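Local structure of laccase (Botrytis aclada, 3SQR) at residues T78-R86 / D243-K251; S274-N282 / S359-E369. The protein oxidises phenolic substrates such as hydroquinones with copper ions, reducing dioxygen to water, and probably serves in lignin degradation and detoxification of lignin-derived products. All coordinates share one frame; numbering follows the deposited sequence.

Contact 1 of 2, residues T78-R86 / D243-K251; sequences TITPDGYTR and DPNCVGGGK. With SO4 (sulfate ion), chain M.
With CG anti to the backbone N in both Y84 and D243 (chi1 -166° and -174°), the two side chains extend so that the phenol of one ends at the carboxylate of the other. Y84 OH donates to D243 OD2 at 2.5 Å, a short bond that reaches the oxygen from above the carboxylate plane, with ring and carboxylate almost perpendicular. The other oxygen, D243 OD1, accepts from N245 N at 2.8 Å in an Asx turn, so both ends of the carboxylate are held. N245, held by that turn, packs on one face of the tyrosine: N245 CB lies 3.9 Å from the centroid of the Y84 ring, a CH-pi contact, while C246 SG stands at the ring edge, 5.2 Å from the centroid.

Beside the ring the backbones take over. T85 N donates to N245 O at 2.8 Å, and G83 O accepts from G248 N at 2.8 Å, with a weak second bond from V247 N. Packing is close where D82 C lies 3.6 Å from G250 CA. A second Asx turn, D82 OD1 accepting from Y84 N, lies within the loop 80-85, and one water links D82 O to G250 N while another joins P81 O to K251 N. Further out, K251 NZ holds a sulfate, probably from the crystallisation liquor, 2.6 Å from its O1; R348 binds the same ion.

The loop 80-85 is the hairpin loop between antiparallel strands 67-79 and 86-91, and it meets the long loop between strands 227-230 and 254-256, where C246 is disulfide-bonded to C238. H207 stacks on Y84 and bonds to D82 OD2, while W205 of strand 195-205 packs against P81 and D82.

Contact 2 of 2, residues S274-N282 / S359-E369; sequences SHFEFAIDN and SVGTTPRGTCE
E277 grips the successive backbone amides of R365 and G366 from strand 276-280, which belongs to a five-stranded mixed sheet in the second cupredoxin-like domain of this multicopper oxidase. Both carboxylate oxygens use their syn lone pairs: E277 OE1 accepts from G366 N at 2.9 Å and E277 OE2 from R365 N at 2.8 Å, so the two amides clasp the carboxylate like a fork. R365 NE adds a salt bridge to E277 OE2 at 3.1 Å, coming from well above the carboxylate plane but nearly within its own guanidinium plane. An extended side chain, with CG anti to the backbone N (chi1 -166°), carries the carboxylate across to the loop.

At one end of the strand, H275 lies flat against the loop, C368 CA sitting over its ring centre, 3.8 Å from the centroid; H275 NE2 makes a weak bond to E369 O and meets a water that donates to C368 O. At the other end, S359 OG donates to D281 OD2.

Residues beyond the two segments hold these groups in turn. T302 bonds to both E277 OE2 and the R365 guanidinium, whose NH2 also pairs with E371, while C334 ties down C368 through a disulfide and R327 forms a salt bridge with D281 OD1. D281 OD1 also accepts from a water 2.7 Å away, and that water in turn accepts from T362 N at 2.9 Å.

Overall arrangement
Contacts 1 and 2 follow each other along the chain and do not touch: their centres are 27 Å apart and their nearest atoms about 12 Å. Contact 1 joins the first multicopper oxidase region to the second at the surface, its centre 26 Å from that of the chain and away from the copper sites. Contact 2 lies closer to the type 1 copper site, formed by H463, C526 and H531: the C368 side chain is about 9 Å from that of H463 and about 11 Å from a copper ion, and the H275 side chain is about 10 Å from that of C526. Each contact includes one half-cystine, C246 or C368.

Contact 1 of 2, residues T78-R86 / D243-K251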
loop_
_atom_site.group_PDB
_atom_site.type_symbol
_atom_site.label_atom_id
_atom_site.label_comp_id
_atom_site.label_asym_id
_atom_site.label_seq_id
_atom_site.Cartn_x
_atom_site.Cartn_y
_atom_site.Cartn_z
ATOM N N THR A 78 -19.763 -9.485 -8.556
ATOM C CA THR A 78 -19.871 -9.018 -9.891
ATOM C C THR A 78 -20.074 -7.528 -9.770
ATOM O O THR A 78 -20.907 -7.099 -9.012
ATOM C CB THR A 78 -21.038 -9.698 -10.634
ATOM O OG1 THR A 78 -20.818 -11.105 -10.527
ATOM C CG2 THR A 78 -21.114 -9.214 -12.035
ATOM N N ILE A 79 -19.247 -6.766 -10.463
ATOM C CA ILE A 79 -19.389 -5.324 -10.482
ATOM C C ILE A 79 -19.207 -4.731 -11.884
ATOM O O ILE A 79 -18.619 -5.354 -12.778
ATOM C CB ILE A 79 -18.411 -4.726 -9.470
ATOM C CG1 ILE A 79 -16.991 -5.150 -9.800
ATOM C CG2 ILE A 79 -18.747 -5.151 -8.035
ATOM C CD1 ILE A 79 -15.963 -4.161 -9.100
ATOM N N THR A 80 -19.673 -3.503 -12.029
ATOM C CA THR A 80 -19.527 -2.743 -13.228
ATOM C C THR A 80 -19.026 -1.359 -12.912
ATOM O O THR A 80 -19.778 -0.392 -12.926
ATOM C CB THR A 80 -20.882 -2.646 -13.994
ATOM O OG1 THR A 80 -21.427 -3.944 -14.085
ATOM C CG2 THR A 80 -20.666 -2.060 -15.373
ATOM N N PRO A 81 -17.685 -1.214 -12.743
ATOM C CA PRO A 81 -17.134 0.062 -12.254
ATOM C C PRO A 81 -16.956 1.077 -13.321
ATOM O O PRO A 81 -16.914 2.264 -13.029
ATOM C CB PRO A 81 -15.778 -0.345 -11.669
ATOM C CG PRO A 81 -15.464 -1.663 -12.364
ATOM C CD PRO A 81 -16.740 -2.331 -12.586
ATOM N N ASP A 82 -16.848 0.595 -14.574
ATOM C CA ASP A 82 -16.489 1.418 -15.732
ATOM C C ASP A 82 -17.290 1.060 -16.971
ATOM O O ASP A 82 -16.819 1.299 -18.076
ATOM C CB ASP A 82 -14.989 1.311 -16.063
ATOM C CG ASP A 82 -14.582 -0.081 -16.462
ATOM O OD1 ASP A 82 -15.394 -1.004 -16.346
ATOM O OD2 ASP A 82 -13.429 -0.333 -16.848
ATOM N N GLY A 83 -18.499 0.562 -16.778
ATOM C CA GLY A 83 -19.322 0.105 -17.898
ATOM C C GLY A 83 -18.963 -1.272 -18.388
ATOM O O GLY A 83 -19.553 -1.715 -19.356
ATOM N N TYR A 84 -17.981 -1.956 -17.779
ATOM C CA TYR A 84 -17.681 -3.325 -18.084
ATOM C C TYR A 84 -17.907 -4.217 -16.903
ATOM O O TYR A 84 -17.319 -4.052 -15.824
ATOM C CB TYR A 84 -16.195 -3.481 -18.564
ATOM C CG TYR A 84 -15.948 -4.815 -19.204
ATOM C CD1 TYR A 84 -15.793 -5.948 -18.440
ATOM C CD2 TYR A 84 -15.945 -4.956 -20.625
ATOM C CE1 TYR A 84 -15.603 -7.150 -18.988
ATOM C CE2 TYR A 84 -15.810 -6.233 -21.195
ATOM C CZ TYR A 84 -15.618 -7.302 -20.390
ATOM O OH TYR A 84 -15.496 -8.609 -20.803
ATOM N N THR A 85 -18.729 -5.237 -17.079
ATOM C CA THR A 85 -19.155 -6.074 -16.002
ATOM C C THR A 85 -18.212 -7.241 -15.884
ATOM O O THR A 85 -17.901 -7.939 -16.887
ATOM C CB THR A 85 -20.627 -6.596 -16.219
ATOM O OG1 THR A 85 -21.497 -5.452 -16.380
ATOM C CG2 THR A 85 -21.053 -7.410 -15.114
ATOM N N ARG A 86 -17.727 -7.435 -14.673
ATOM C CA ARG A 86 -16.760 -8.498 -14.391
ATOM C C ARG A 86 -16.797 -8.967 -12.997
ATOM O O ARG A 86 -17.406 -8.326 -12.131
ATOM C CB ARG A 86 -15.329 -8.010 -14.744
ATOM C CG ARG A 86 -14.943 -6.674 -14.139
ATOM C CD ARG A 86 -13.404 -6.599 -13.961
ATOM N NE ARG A 86 -12.938 -7.545 -12.970
ATOM C CZ ARG A 86 -11.700 -7.609 -12.471
ATOM N NH1 ARG A 86 -10.762 -6.763 -12.880
ATOM N NH2 ARG A 86 -11.414 -8.535 -11.575
ATOM N N ASP A 243 -18.789 -7.619 -26.807
ATOM C CA ASP A 243 -18.689 -8.345 -25.560
ATOM C C ASP A 243 -19.937 -7.945 -24.792
ATOM O O ASP A 243 -20.161 -6.755 -24.592
ATOM C CB ASP A 243 -17.423 -7.928 -24.782
ATOM C CG ASP A 243 -17.220 -8.749 -23.558
ATOM O OD1 ASP A 243 -18.213 -9.169 -22.948
ATOM O OD2 ASP A 243 -16.053 -9.042 -23.229
ATOM N N PRO A 244 -20.776 -8.926 -24.439
ATOM C CA PRO A 244 -22.005 -8.585 -23.734
ATOM C C PRO A 244 -21.734 -7.805 -22.418
ATOM O O PRO A 244 -22.542 -6.970 -22.001
ATOM C CB PRO A 244 -22.662 -9.961 -23.484
ATOM C CG PRO A 244 -21.577 -10.973 -23.603
ATOM C CD PRO A 244 -20.627 -10.389 -24.613
ATOM N N ASN A 245 -20.570 -8.055 -21.822
ATOM C CA ASN A 245 -20.225 -7.436 -20.561
ATOM C C ASN A 245 -19.851 -6.004 -20.711
ATOM O O ASN A 245 -19.775 -5.322 -19.705
ATOM C CB ASN A 245 -19.041 -8.157 -19.939
ATOM C CG ASN A 245 -19.390 -9.480 -19.382
ATOM O OD1 ASN A 245 -20.478 -9.705 -18.911
ATOM N ND2 ASN A 245 -18.430 -10.358 -19.380
ATOM N N CYS A 246 -19.532 -5.566 -21.921
ATOM C CA CYS A 246 -19.264 -4.171 -22.196
ATOM C C CYS A 246 -20.592 -3.433 -22.344
ATOM O O CYS A 246 -21.000 -3.008 -23.441
ATOM C CB CYS A 246 -18.303 -3.993 -23.397
ATOM S SG CYS A 246 -17.259 -2.581 -23.353
ATOM N N VAL A 247 -21.233 -3.178 -21.191
ATOM C CA VAL A 247 -22.570 -2.568 -21.184
ATOM C C VAL A 247 -22.546 -1.068 -21.269
ATOM O O VAL A 247 -23.549 -0.439 -21.611
ATOM C CB VAL A 247 -23.373 -3.032 -19.936
ATOM C CG1 VAL A 247 -23.571 -4.519 -20.008
ATOM C CG2 VAL A 247 -22.634 -2.643 -18.629
ATOM N N GLY A 248 -21.391 -0.455 -21.004
ATOM C CA GLY A 248 -21.271 0.962 -21.193
ATOM C C GLY A 248 -21.786 1.714 -19.999
ATOM O O GLY A 248 -22.218 1.111 -19.023
ATOM N N GLY A 249 -21.713 3.036 -20.090
ATOM C CA GLY A 249 -22.256 3.920 -19.051
ATOM C C GLY A 249 -21.244 4.274 -17.981
ATOM O O GLY A 249 -21.598 4.896 -16.967
ATOM N N GLY A 250 -19.972 3.895 -18.187
ATOM C CA GLY A 250 -18.979 4.262 -17.180
ATOM C C GLY A 250 -18.948 5.756 -17.085
ATOM O O GLY A 250 -19.083 6.447 -18.091
ATOM N N LYS A 251 -18.684 6.257 -15.896
ATOM C CA LYS A 251 -18.617 7.656 -15.639
ATOM C C LYS A 251 -17.308 8.021 -14.989
ATOM O O LYS A 251 -16.795 7.285 -14.165
ATOM C CB LYS A 251 -19.772 8.128 -14.718
ATOM C CG LYS A 251 -21.053 8.513 -15.447
ATOM C CD LYS A 251 -22.078 9.262 -14.518
ATOM C CE LYS A 251 -21.701 10.756 -14.221
ATOM N NZ LYS A 251 -22.911 11.476 -13.719
HETATM S S SO4 M . -21.099 14.245 -12.690
HETATM O O1 SO4 M . -22.421 13.999 -13.244
HETATM O O2 SO4 M . -20.695 13.043 -11.951
HETATM O O3 SO4 M . -20.130 14.482 -13.747
HETATM O O4 SO4 M . -21.170 15.410 -11.791
HETATM O O HOH W 1 -18.977 4.142 -13.881
HETATM O O HOH W 2 -18.450 2.413 -20.079
#

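Contact 2 of 2, residues S274-N282 / S359-E369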
loop_
_atom_site.group_PDB
_atom_site.type_symbol
_atom_site.label_atom_id
_atom_site.label_comp_id
_atom_site.label_asym_id
_atom_site.label_seq_id
_atom_site.Cartn_x
_atom_site.Cartn_y
_atom_site.Cartn_z
ATOM N N SER A 274 0.939 0.010 -11.600
ATOM C CA SER A 274 0.563 1.335 -12.056
ATOM C C SER A 274 1.408 2.331 -11.363
ATOM O O SER A 274 1.608 2.209 -10.154
ATOM C CB SER A 274 -0.926 1.638 -11.743
ATOM O OG SER A 274 -1.189 1.289 -10.388
ATOM N N HIS A 275 1.743 3.399 -12.062
ATOM C CA HIS A 275 2.420 4.546 -11.469
ATOM C C HIS A 275 1.629 5.757 -11.867
ATOM O O HIS A 275 1.203 5.876 -13.036
ATOM C CB HIS A 275 3.859 4.716 -11.964
ATOM C CG HIS A 275 4.669 5.639 -11.124
ATOM N ND1 HIS A 275 4.618 7.010 -11.259
ATOM C CD2 HIS A 275 5.515 5.390 -10.093
ATOM C CE1 HIS A 275 5.409 7.563 -10.346
ATOM N NE2 HIS A 275 5.996 6.605 -9.660
ATOM N N PHE A 276 1.472 6.646 -10.921
ATOM C CA PHE A 276 0.678 7.850 -11.132
ATOM C C PHE A 276 1.483 9.081 -10.832
ATOM O O PHE A 276 2.413 9.078 -10.059
ATOM C CB PHE A 276 -0.676 7.844 -10.364
ATOM C CG PHE A 276 -1.601 6.739 -10.787
ATOM C CD1 PHE A 276 -2.361 6.837 -11.940
ATOM C CD2 PHE A 276 -1.669 5.576 -10.045
ATOM C CE1 PHE A 276 -3.187 5.839 -12.342
ATOM C CE2 PHE A 276 -2.492 4.560 -10.432
ATOM C CZ PHE A 276 -3.249 4.686 -11.620
ATOM N N GLU A 277 1.074 10.171 -11.465
ATOM C CA GLU A 277 1.595 11.499 -11.199
ATOM C C GLU A 277 0.411 12.456 -11.109
ATOM O O GLU A 277 0.078 13.232 -12.029
ATOM C CB GLU A 277 2.649 11.913 -12.251
ATOM C CG GLU A 277 3.418 13.137 -11.781
ATOM C CD GLU A 277 4.422 13.664 -12.792
ATOM O OE1 GLU A 277 4.822 12.840 -13.644
ATOM O OE2 GLU A 277 4.775 14.920 -12.675
ATOM N N PHE A 278 -0.281 12.376 -9.982
ATOM C CA PHE A 278 -1.557 12.970 -9.819
ATOM C C PHE A 278 -1.491 14.495 -9.948
ATOM O O PHE A 278 -0.582 15.128 -9.376
ATOM C CB PHE A 278 -2.108 12.576 -8.422
ATOM C CG PHE A 278 -3.450 13.098 -8.137
ATOM C CD1 PHE A 278 -4.589 12.440 -8.540
ATOM C CD2 PHE A 278 -3.605 14.298 -7.443
ATOM C CE1 PHE A 278 -5.836 12.954 -8.262
ATOM C CE2 PHE A 278 -4.894 14.797 -7.120
ATOM C CZ PHE A 278 -5.987 14.134 -7.555
ATOM N N ALA A 279 -2.515 15.053 -10.596
ATOM C CA ALA A 279 -2.554 16.520 -10.808
ATOM C C ALA A 279 -4.002 16.897 -10.964
ATOM O O ALA A 279 -4.823 16.064 -11.375
ATOM C CB ALA A 279 -1.712 16.897 -12.048
ATOM N N ILE A 280 -4.321 18.131 -10.602
ATOM C CA ILE A 280 -5.650 18.705 -10.830
ATOM C C ILE A 280 -5.344 19.982 -11.609
ATOM O O ILE A 280 -4.652 20.849 -11.101
ATOM C CB ILE A 280 -6.383 19.036 -9.542
ATOM C CG1 ILE A 280 -6.534 17.774 -8.674
ATOM C CG2 ILE A 280 -7.755 19.694 -9.827
ATOM C CD1 ILE A 280 -7.155 18.074 -7.292
ATOM N N ASP A 281 -5.782 20.048 -12.836
ATOM C CA ASP A 281 -5.464 21.201 -13.669
ATOM C C ASP A 281 -5.797 22.495 -12.953
ATOM O O ASP A 281 -6.857 22.658 -12.348
ATOM C CB ASP A 281 -6.260 21.169 -14.965
ATOM C CG ASP A 281 -5.879 20.053 -15.871
ATOM O OD1 ASP A 281 -4.930 19.265 -15.586
ATOM O OD2 ASP A 281 -6.559 19.950 -16.917
ATOM N N ASN A 282 -4.855 23.423 -13.057
ATOM C CA ASN A 282 -4.965 24.768 -12.536
ATOM C C ASN A 282 -5.113 24.833 -11.024
ATOM O O ASN A 282 -5.483 25.854 -10.490
ATOM C CB ASN A 282 -6.097 25.512 -13.226
ATOM C CG ASN A 282 -5.932 27.008 -13.143
ATOM O OD1 ASN A 282 -6.873 27.688 -12.776
ATOM N ND2 ASN A 282 -4.717 27.523 -13.462
ATOM N N SER A 359 -9.744 21.984 -19.581
ATOM C CA SER A 359 -8.572 22.649 -19.016
ATOM C C SER A 359 -7.289 22.047 -19.553
ATOM O O SER A 359 -7.253 20.913 -20.086
ATOM C CB SER A 359 -8.610 22.553 -17.492
ATOM O OG SER A 359 -8.875 21.192 -17.133
ATOM N N VAL A 360 -6.235 22.837 -19.399
ATOM C CA VAL A 360 -4.910 22.519 -19.920
ATOM C C VAL A 360 -4.114 22.017 -18.737
ATOM O O VAL A 360 -4.041 22.668 -17.689
ATOM C CB VAL A 360 -4.275 23.774 -20.629
ATOM C CG1 VAL A 360 -2.831 23.584 -20.965
ATOM C CG2 VAL A 360 -5.081 24.063 -21.908
ATOM N N GLY A 361 -3.547 20.841 -18.916
ATOM C CA GLY A 361 -2.787 20.224 -17.878
ATOM C C GLY A 361 -1.367 20.713 -17.783
ATOM O O GLY A 361 -0.766 21.153 -18.753
ATOM N N THR A 362 -0.835 20.611 -16.580
ATOM C CA THR A 362 0.572 20.773 -16.345
ATOM C C THR A 362 1.362 19.635 -16.957
ATOM O O THR A 362 1.016 18.453 -16.778
ATOM C CB THR A 362 0.795 20.815 -14.827
ATOM O OG1 THR A 362 0.254 22.047 -14.358
ATOM C CG2 THR A 362 2.239 20.754 -14.512
ATOM N N THR A 363 2.444 19.961 -17.652
ATOM C CA THR A 363 3.273 18.968 -18.255
ATOM C C THR A 363 3.833 18.102 -17.109
ATOM O O THR A 363 4.517 18.620 -16.231
ATOM C CB THR A 363 4.470 19.585 -19.000
ATOM O OG1 THR A 363 3.983 20.412 -20.081
ATOM C CG2 THR A 363 5.444 18.497 -19.505
ATOM N N PRO A 364 3.547 16.815 -17.151
ATOM C CA PRO A 364 4.079 15.937 -16.078
ATOM C C PRO A 364 5.576 15.682 -16.194
ATOM O O PRO A 364 6.168 15.749 -17.279
ATOM C CB PRO A 364 3.311 14.634 -16.239
ATOM C CG PRO A 364 2.414 14.788 -17.425
ATOM C CD PRO A 364 2.692 16.088 -18.106
ATOM N N ARG A 365 6.208 15.430 -15.059
ATOM C CA ARG A 365 7.582 14.978 -15.088
ATOM C C ARG A 365 7.728 13.707 -15.922
ATOM O O ARG A 365 8.699 13.566 -16.641
ATOM C CB ARG A 365 8.105 14.786 -13.663
ATOM C CG ARG A 365 8.389 16.046 -12.973
ATOM C CD ARG A 365 8.523 15.863 -11.465
ATOM N NE ARG A 365 7.197 15.718 -10.879
ATOM C CZ ARG A 365 6.997 15.664 -9.568
ATOM N NH1 ARG A 365 8.035 15.685 -8.746
ATOM N NH2 ARG A 365 5.782 15.608 -9.086
ATOM N N GLY A 366 6.741 12.797 -15.838
ATOM C CA GLY A 366 6.632 11.631 -16.680
ATOM C C GLY A 366 7.593 10.523 -16.309
ATOM O O GLY A 366 7.820 9.586 -17.078
ATOM N N THR A 367 8.122 10.599 -15.083
ATOM C CA THR A 367 8.999 9.563 -14.583
ATOM C C THR A 367 8.289 8.550 -13.701
ATOM O O THR A 367 7.094 8.679 -13.405
ATOM C CB THR A 367 10.106 10.210 -13.719
ATOM O OG1 THR A 367 9.492 10.723 -12.526
ATOM C CG2 THR A 367 10.806 11.395 -14.483
ATOM N N CYS A 368 9.048 7.549 -13.285
ATOM C CA CYS A 368 8.561 6.500 -12.348
ATOM C C CYS A 368 9.139 6.709 -10.966
ATOM O O CYS A 368 9.082 5.823 -10.138
ATOM C CB CYS A 368 8.865 5.110 -12.866
ATOM S SG CYS A 368 8.422 4.927 -14.600
ATOM N N GLU A 369 9.685 7.890 -10.744
ATOM C CA GLU A 369 10.283 8.234 -9.461
ATOM C C GLU A 369 9.241 8.404 -8.382
ATOM O O GLU A 369 8.013 8.561 -8.652
ATOM C CB GLU A 369 11.100 9.525 -9.589
ATOM C CG GLU A 369 12.152 9.351 -10.639
ATOM C CD GLU A 369 13.167 10.449 -10.671
ATOM O OE1 GLU A 369 13.219 11.298 -9.757
ATOM O OE2 GLU A 369 13.876 10.472 -11.684
HETATM O O HOH W 3 7.894 5.505 -7.791
HETATM O O HOH W 4 5.032 10.113 -14.227
HETATM O O HOH W 5 -1.599 20.551 -12.358
HETATM O O HOH W 6 -2.419 19.250 -14.596
HETATM O O HOH W 7 -2.874 22.862 -15.094
#